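Long-range contact in adenylation domain (Streptomyces sp., PDB 5N9X), which is an adenylation domain of the ANL superfamily of AMP-binding enzymes, modelled with ATP and threonine bound: residues Glu154-Tyr166 against Pro174-Ala186. Sequence-based numbering, arbitrary orientation.
Sequences ERPGPQDVAYIIY and PKGVPVRHGNVTA. With ATP (adenosine-5'-triphosphate), chain D.
Pairing of Y163, I164, I165 and Y166 with V179, P178, V177 and G176 makes this contact an antiparallel beta hairpin, packed beside strand 94-97 and helices 20-30 and 104-114; the turn at G157-D160 extends the contact to the start of helix 181-191. Y163 and V179 hydrogen-bond in both directions, V179 N reaching Y163 O at 2.7 Å, and I165 and V177 do the same. A classic beta bulge then shifts the register: V179 O takes both A162 N (2.8 Å) and Y163 N (3.1 Å). The hairpin belongs to the ANL fold, its connecting loop being the family's glycine-rich, phosphate-binding motif; the lysine of this motif, K175, starts the second strand, and its NZ donates to ATP O2G at 2.6 Å. CH-pi contacts occupy both faces of the hairpin. G176 CA sits over the centre of the Y166 ring, 3.6 Å from its centroid, while Y166 OH is hydrogen-bonded to D113 OD2. On the hairpin's other face, Y163 CG lies between its backbone N and carbonyl carbon (chi1 64°), which folds the ring over V179 CB; V184 CG2, from the helix, touches Y163 CE2. Where the helix begins, H181 N hydrogen-bonds D160 O and G182 N hydrogen-bonds P158 O. Q159 O lies over one face of the R180 guanidinium, whose NH1 forms a salt bridge with E373. A162 CB makes a CH-pi contact over the H181 ring, 3.8 Å from its centroid; H181 ND1 is hydrogen-bonded to L20 N.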
loop_
_atom_site.group_PDB
_atom_site.type_symbol
_atom_site.label_atom_id
_atom_site.label_comp_id
_atom_site.label_asym_id
_atom_site.label_seq_id
_atom_site.Cartn_x
_atom_site.Cartn_y
_atom_site.Cartn_z
ATOM N N GLU A 154 -28.351 6.907 10.053
ATOM C CA GLU A 154 -27.942 5.808 10.914
ATOM C C GLU A 154 -26.433 5.578 10.800
ATOM O O GLU A 154 -25.882 5.690 9.713
ATOM C CB GLU A 154 -28.710 4.553 10.530
ATOM C CG GLU A 154 -28.398 3.363 11.381
ATOM C CD GLU A 154 -29.180 2.150 10.962
ATOM O OE1 GLU A 154 -29.963 2.243 9.991
ATOM O OE2 GLU A 154 -28.990 1.095 11.596
ATOM N N ARG A 155 -25.770 5.275 11.917
ATOM C CA ARG A 155 -24.315 5.098 11.943
ATOM C C ARG A 155 -23.907 3.670 11.559
ATOM O O ARG A 155 -24.652 2.722 11.798
ATOM C CB ARG A 155 -23.754 5.459 13.333
ATOM C CG ARG A 155 -23.577 6.948 13.571
ATOM C CD ARG A 155 -23.297 7.311 15.044
ATOM N NE ARG A 155 -23.717 8.691 15.303
ATOM C CZ ARG A 155 -22.991 9.755 14.973
ATOM N NH1 ARG A 155 -21.808 9.587 14.398
ATOM N NH2 ARG A 155 -23.437 10.982 15.205
ATOM N N PRO A 156 -22.712 3.511 10.963
ATOM C CA PRO A 156 -22.292 2.163 10.553
ATOM C C PRO A 156 -21.820 1.324 11.734
ATOM O O PRO A 156 -21.493 1.911 12.768
ATOM C CB PRO A 156 -21.150 2.434 9.566
ATOM C CG PRO A 156 -20.631 3.784 9.944
ATOM C CD PRO A 156 -21.781 4.559 10.503
ATOM N N GLY A 157 -21.810 -0.004 11.595
ATOM C CA GLY A 157 -21.271 -0.874 12.627
ATOM C C GLY A 157 -19.894 -1.423 12.269
ATOM O O GLY A 157 -19.394 -1.186 11.172
ATOM N N PRO A 158 -19.256 -2.135 13.207
ATOM C CA PRO A 158 -17.953 -2.754 12.923
ATOM C C PRO A 158 -17.994 -3.686 11.716
ATOM O O PRO A 158 -16.999 -3.810 10.990
ATOM C CB PRO A 158 -17.634 -3.543 14.205
ATOM C CG PRO A 158 -18.852 -3.435 15.094
ATOM C CD PRO A 158 -19.607 -2.220 14.635
ATOM N N GLN A 159 -19.134 -4.334 11.491
ATOM C CA GLN A 159 -19.224 -5.273 10.383
ATOM C C GLN A 159 -19.669 -4.647 9.078
ATOM O O GLN A 159 -19.771 -5.346 8.092
ATOM C CB GLN A 159 -20.131 -6.441 10.761
ATOM C CG GLN A 159 -19.741 -7.090 12.090
ATOM C CD GLN A 159 -18.555 -8.049 11.960
ATOM O OE1 GLN A 159 -17.678 -7.876 11.103
ATOM N NE2 GLN A 159 -18.532 -9.074 12.810
ATOM N N ASP A 160 -19.881 -3.334 9.049
ATOM C CA ASP A 160 -20.079 -2.644 7.773
ATOM C C ASP A 160 -18.764 -2.314 7.049
ATOM O O ASP A 160 -17.743 -2.020 7.667
ATOM C CB ASP A 160 -20.924 -1.378 7.974
ATOM C CG ASP A 160 -22.393 -1.708 8.279
ATOM O OD1 ASP A 160 -23.059 -2.228 7.350
ATOM O OD2 ASP A 160 -22.870 -1.489 9.426
ATOM N N VAL A 161 -18.802 -2.407 5.727
ATOM C CA VAL A 161 -17.643 -2.155 4.883
ATOM C C VAL A 161 -17.299 -0.674 4.886
ATOM O O VAL A 161 -18.158 0.176 4.654
ATOM C CB VAL A 161 -17.886 -2.641 3.431
ATOM C CG1 VAL A 161 -16.680 -2.414 2.557
ATOM C CG2 VAL A 161 -18.246 -4.118 3.424
ATOM N N ALA A 162 -16.030 -0.377 5.146
ATOM C CA ALA A 162 -15.566 0.990 5.160
ATOM C C ALA A 162 -15.057 1.372 3.774
ATOM O O ALA A 162 -15.291 2.472 3.281
ATOM C CB ALA A 162 -14.470 1.176 6.218
ATOM N N TYR A 163 -14.340 0.458 3.142
ATOM C CA TYR A 163 -13.802 0.747 1.829
ATOM C C TYR A 163 -13.599 -0.481 0.978
ATOM O O TYR A 163 -13.552 -1.605 1.465
ATOM C CB TYR A 163 -12.490 1.521 1.939
ATOM C CG TYR A 163 -11.324 0.816 2.597
ATOM C CD1 TYR A 163 -10.482 -0.034 1.872
ATOM C CD2 TYR A 163 -11.032 1.047 3.925
ATOM C CE1 TYR A 163 -9.398 -0.634 2.470
ATOM C CE2 TYR A 163 -9.960 0.452 4.532
ATOM C CZ TYR A 163 -9.143 -0.388 3.813
ATOM O OH TYR A 163 -8.070 -0.974 4.454
ATOM N N ILE A 164 -13.524 -0.225 -0.320
ATOM C CA ILE A 164 -13.271 -1.242 -1.288
ATOM C C ILE A 164 -12.195 -0.748 -2.219
ATOM O O ILE A 164 -12.383 0.163 -3.034
ATOM C CB ILE A 164 -14.537 -1.622 -2.041
ATOM C CG1 ILE A 164 -15.436 -2.376 -1.087
ATOM C CG2 ILE A 164 -14.202 -2.483 -3.250
ATOM C CD1 ILE A 164 -16.842 -2.212 -1.362
ATOM N N ILE A 165 -11.035 -1.347 -2.023
ATOM C CA ILE A 165 -9.842 -0.992 -2.745
ATOM C C ILE A 165 -9.530 -2.125 -3.708
ATOM O O ILE A 165 -9.694 -3.301 -3.378
ATOM C CB ILE A 165 -8.700 -0.709 -1.764
ATOM C CG1 ILE A 165 -8.724 0.787 -1.428
ATOM C CG2 ILE A 165 -7.367 -1.142 -2.336
ATOM C CD1 ILE A 165 -7.595 1.267 -0.536
ATOM N N TYR A 166 -9.154 -1.761 -4.923
ATOM C CA TYR A 166 -8.898 -2.744 -5.965
ATOM C C TYR A 166 -7.424 -3.058 -6.081
ATOM O O TYR A 166 -6.590 -2.162 -6.176
ATOM C CB TYR A 166 -9.466 -2.258 -7.301
ATOM C CG TYR A 166 -10.921 -2.617 -7.459
ATOM C CD1 TYR A 166 -11.902 -1.981 -6.715
ATOM C CD2 TYR A 166 -11.306 -3.623 -8.332
ATOM C CE1 TYR A 166 -13.227 -2.324 -6.858
ATOM C CE2 TYR A 166 -12.613 -3.970 -8.479
ATOM C CZ TYR A 166 -13.570 -3.320 -7.739
ATOM O OH TYR A 166 -14.883 -3.667 -7.875
ATOM N N PRO A 174 -8.920 -6.509 -12.512
ATOM C CA PRO A 174 -8.593 -6.026 -11.186
ATOM C C PRO A 174 -9.603 -6.590 -10.209
ATOM O O PRO A 174 -10.619 -7.009 -10.647
ATOM C CB PRO A 174 -8.739 -4.503 -11.288
ATOM C CG PRO A 174 -8.829 -4.169 -12.701
ATOM C CD PRO A 174 -9.540 -5.313 -13.268
ATOM N N LYS A 175 -9.121 -6.987 -9.048
ATOM C CA LYS A 175 -10.037 -7.496 -8.026
ATOM C C LYS A 175 -10.265 -6.608 -6.810
ATOM O O LYS A 175 -9.333 -6.046 -6.249
ATOM C CB LYS A 175 -9.562 -8.883 -7.587
ATOM C CG LYS A 175 -8.141 -8.947 -7.056
ATOM C CD LYS A 175 -7.799 -10.381 -6.687
ATOM C CE LYS A 175 -6.395 -10.510 -6.129
ATOM N NZ LYS A 175 -5.343 -10.202 -7.133
ATOM N N GLY A 176 -11.530 -6.506 -6.412
ATOM C CA GLY A 176 -11.915 -5.698 -5.275
ATOM C C GLY A 176 -11.874 -6.411 -3.929
ATOM O O GLY A 176 -12.429 -7.515 -3.760
ATOM N N VAL A 177 -11.218 -5.750 -2.970
ATOM C CA VAL A 177 -11.147 -6.187 -1.585
ATOM C C VAL A 177 -11.948 -5.217 -0.717
ATOM O O VAL A 177 -11.576 -4.035 -0.578
ATOM C CB VAL A 177 -9.684 -6.233 -1.054
ATOM C CG1 VAL A 177 -9.640 -6.889 0.319
ATOM C CG2 VAL A 177 -8.740 -6.932 -2.030
ATOM N N PRO A 178 -13.062 -5.698 -0.141
ATOM C CA PRO A 178 -13.830 -4.858 0.789
ATOM C C PRO A 178 -13.327 -4.995 2.218
ATOM O O PRO A 178 -13.280 -6.101 2.764
ATOM C CB PRO A 178 -15.261 -5.388 0.650
ATOM C CG PRO A 178 -15.070 -6.836 0.266
ATOM C CD PRO A 178 -13.758 -6.957 -0.470
ATOM N N VAL A 179 -12.962 -3.872 2.824
ATOM C CA VAL A 179 -12.422 -3.877 4.185
ATOM C C VAL A 179 -13.403 -3.224 5.144
ATOM O O VAL A 179 -13.816 -2.070 4.929
ATOM C CB VAL A 179 -11.063 -3.155 4.239
ATOM C CG1 VAL A 179 -10.549 -3.031 5.666
ATOM C CG2 VAL A 179 -10.073 -3.876 3.352
ATOM N N ARG A 180 -13.777 -3.958 6.190
ATOM C CA ARG A 180 -14.746 -3.463 7.185
ATOM C C ARG A 180 -14.177 -2.528 8.271
ATOM O O ARG A 180 -12.986 -2.554 8.567
ATOM C CB ARG A 180 -15.426 -4.651 7.863
ATOM C CG ARG A 180 -16.370 -5.393 6.943
ATOM C CD ARG A 180 -16.399 -6.874 7.257
ATOM N NE ARG A 180 -17.702 -7.456 6.919
ATOM C CZ ARG A 180 -18.275 -8.457 7.587
ATOM N NH1 ARG A 180 -17.651 -9.014 8.621
ATOM N NH2 ARG A 180 -19.471 -8.907 7.221
ATOM N N HIS A 181 -15.052 -1.705 8.843
ATOM C CA HIS A 181 -14.714 -0.798 9.935
ATOM C C HIS A 181 -13.948 -1.517 11.041
ATOM O O HIS A 181 -12.886 -1.063 11.454
ATOM C CB HIS A 181 -15.992 -0.148 10.494
ATOM C CG HIS A 181 -16.475 1.019 9.688
ATOM N ND1 HIS A 181 -15.949 2.292 9.821
ATOM C CD2 HIS A 181 -17.443 1.109 8.744
ATOM C CE1 HIS A 181 -16.563 3.107 8.982
ATOM N NE2 HIS A 181 -17.473 2.415 8.313
ATOM N N GLY A 182 -14.488 -2.637 11.511
ATOM C CA GLY A 182 -13.819 -3.487 12.480
ATOM C C GLY A 182 -12.482 -4.040 12.028
ATOM O O GLY A 182 -11.587 -4.265 12.851
ATOM N N ASN A 183 -12.315 -4.276 10.730
ATOM C CA ASN A 183 -10.980 -4.622 10.248
ATOM C C ASN A 183 -10.010 -3.462 10.527
ATOM O O ASN A 183 -8.988 -3.655 11.194
ATOM C CB ASN A 183 -10.957 -4.961 8.753
ATOM C CG ASN A 183 -11.798 -6.188 8.383
ATOM O OD1 ASN A 183 -12.445 -6.181 7.360
ATOM N ND2 ASN A 183 -11.737 -7.250 9.185
ATOM N N VAL A 184 -10.336 -2.258 10.041
ATOM C CA VAL A 184 -9.451 -1.125 10.287
ATOM C C VAL A 184 -9.250 -0.782 11.769
ATOM O O VAL A 184 -8.119 -0.494 12.188
ATOM C CB VAL A 184 -9.911 0.181 9.597
ATOM C CG1 VAL A 184 -8.734 1.140 9.548
ATOM C CG2 VAL A 184 -10.395 -0.074 8.197
ATOM N N THR A 185 -10.327 -0.786 12.561
ATOM C CA THR A 185 -10.165 -0.473 13.974
ATOM C C THR A 185 -9.307 -1.556 14.646
ATOM O O THR A 185 -8.494 -1.231 15.512
ATOM C CB THR A 185 -11.547 -0.235 14.714
ATOM O OG1 THR A 185 -12.410 -1.375 14.611
ATOM C CG2 THR A 185 -12.254 0.999 14.145
ATOM N N ALA A 186 -9.415 -2.814 14.224
ATOM C CA ALA A 186 -8.491 -3.833 14.741
ATOM C C ALA A 186 -7.027 -3.527 14.377
ATOM O O ALA A 186 -6.133 -3.820 15.160
ATOM C CB ALA A 186 -8.873 -5.234 14.242
HETATM P PG ATP D . -2.700 -8.552 -4.969
HETATM O O1G ATP D . -2.050 -9.885 -4.615
HETATM O O2G ATP D . -3.484 -8.570 -6.245
HETATM O O3G ATP D . -3.536 -7.939 -3.859
HETATM P PB ATP D . -0.495 -6.746 -4.306
HETATM O O1B ATP D . 0.409 -7.883 -3.822
HETATM O O2B ATP D . 0.106 -5.465 -4.790
HETATM O O3B ATP D . -1.484 -7.499 -5.362
HETATM P PA ATP D . -1.306 -5.462 -1.986
HETATM O O1A ATP D . -2.155 -5.985 -0.851
HETATM O O2A ATP D . -1.355 -3.970 -2.294
HETATM O O3A ATP D . -1.651 -6.330 -3.279
HETATM O "O5'" ATP D . 0.261 -5.917 -1.874
HETATM C "C5'" ATP D . 0.794 -6.791 -0.880
HETATM C "C4'" ATP D . 2.004 -7.546 -1.435
HETATM O "O4'" ATP D . 3.188 -6.770 -1.333
HETATM C "C3'" ATP D . 2.278 -8.885 -0.773
HETATM O "O3'" ATP D . 1.852 -9.891 -1.685
HETATM C "C2'" ATP D . 3.772 -8.956 -0.587
HETATM O "O2'" ATP D . 4.309 -9.803 -1.599
HETATM C "C1'" ATP D . 4.282 -7.551 -0.833
HETATM N N9 ATP D . 4.786 -6.916 0.424
HETATM C C8 ATP D . 4.093 -6.049 1.196
HETATM N N7 ATP D . 4.802 -5.628 2.268
HETATM C C5 ATP D . 6.003 -6.227 2.192
HETATM C C6 ATP D . 7.232 -6.208 3.017
HETATM N N6 ATP D . 7.289 -5.457 4.133
HETATM N N1 ATP D . 8.272 -6.968 2.619
HETATM C C2 ATP D . 8.177 -7.735 1.514
HETATM N N3 ATP D . 7.103 -7.802 0.696
HETATM C C4 ATP D . 5.990 -7.081 0.980
#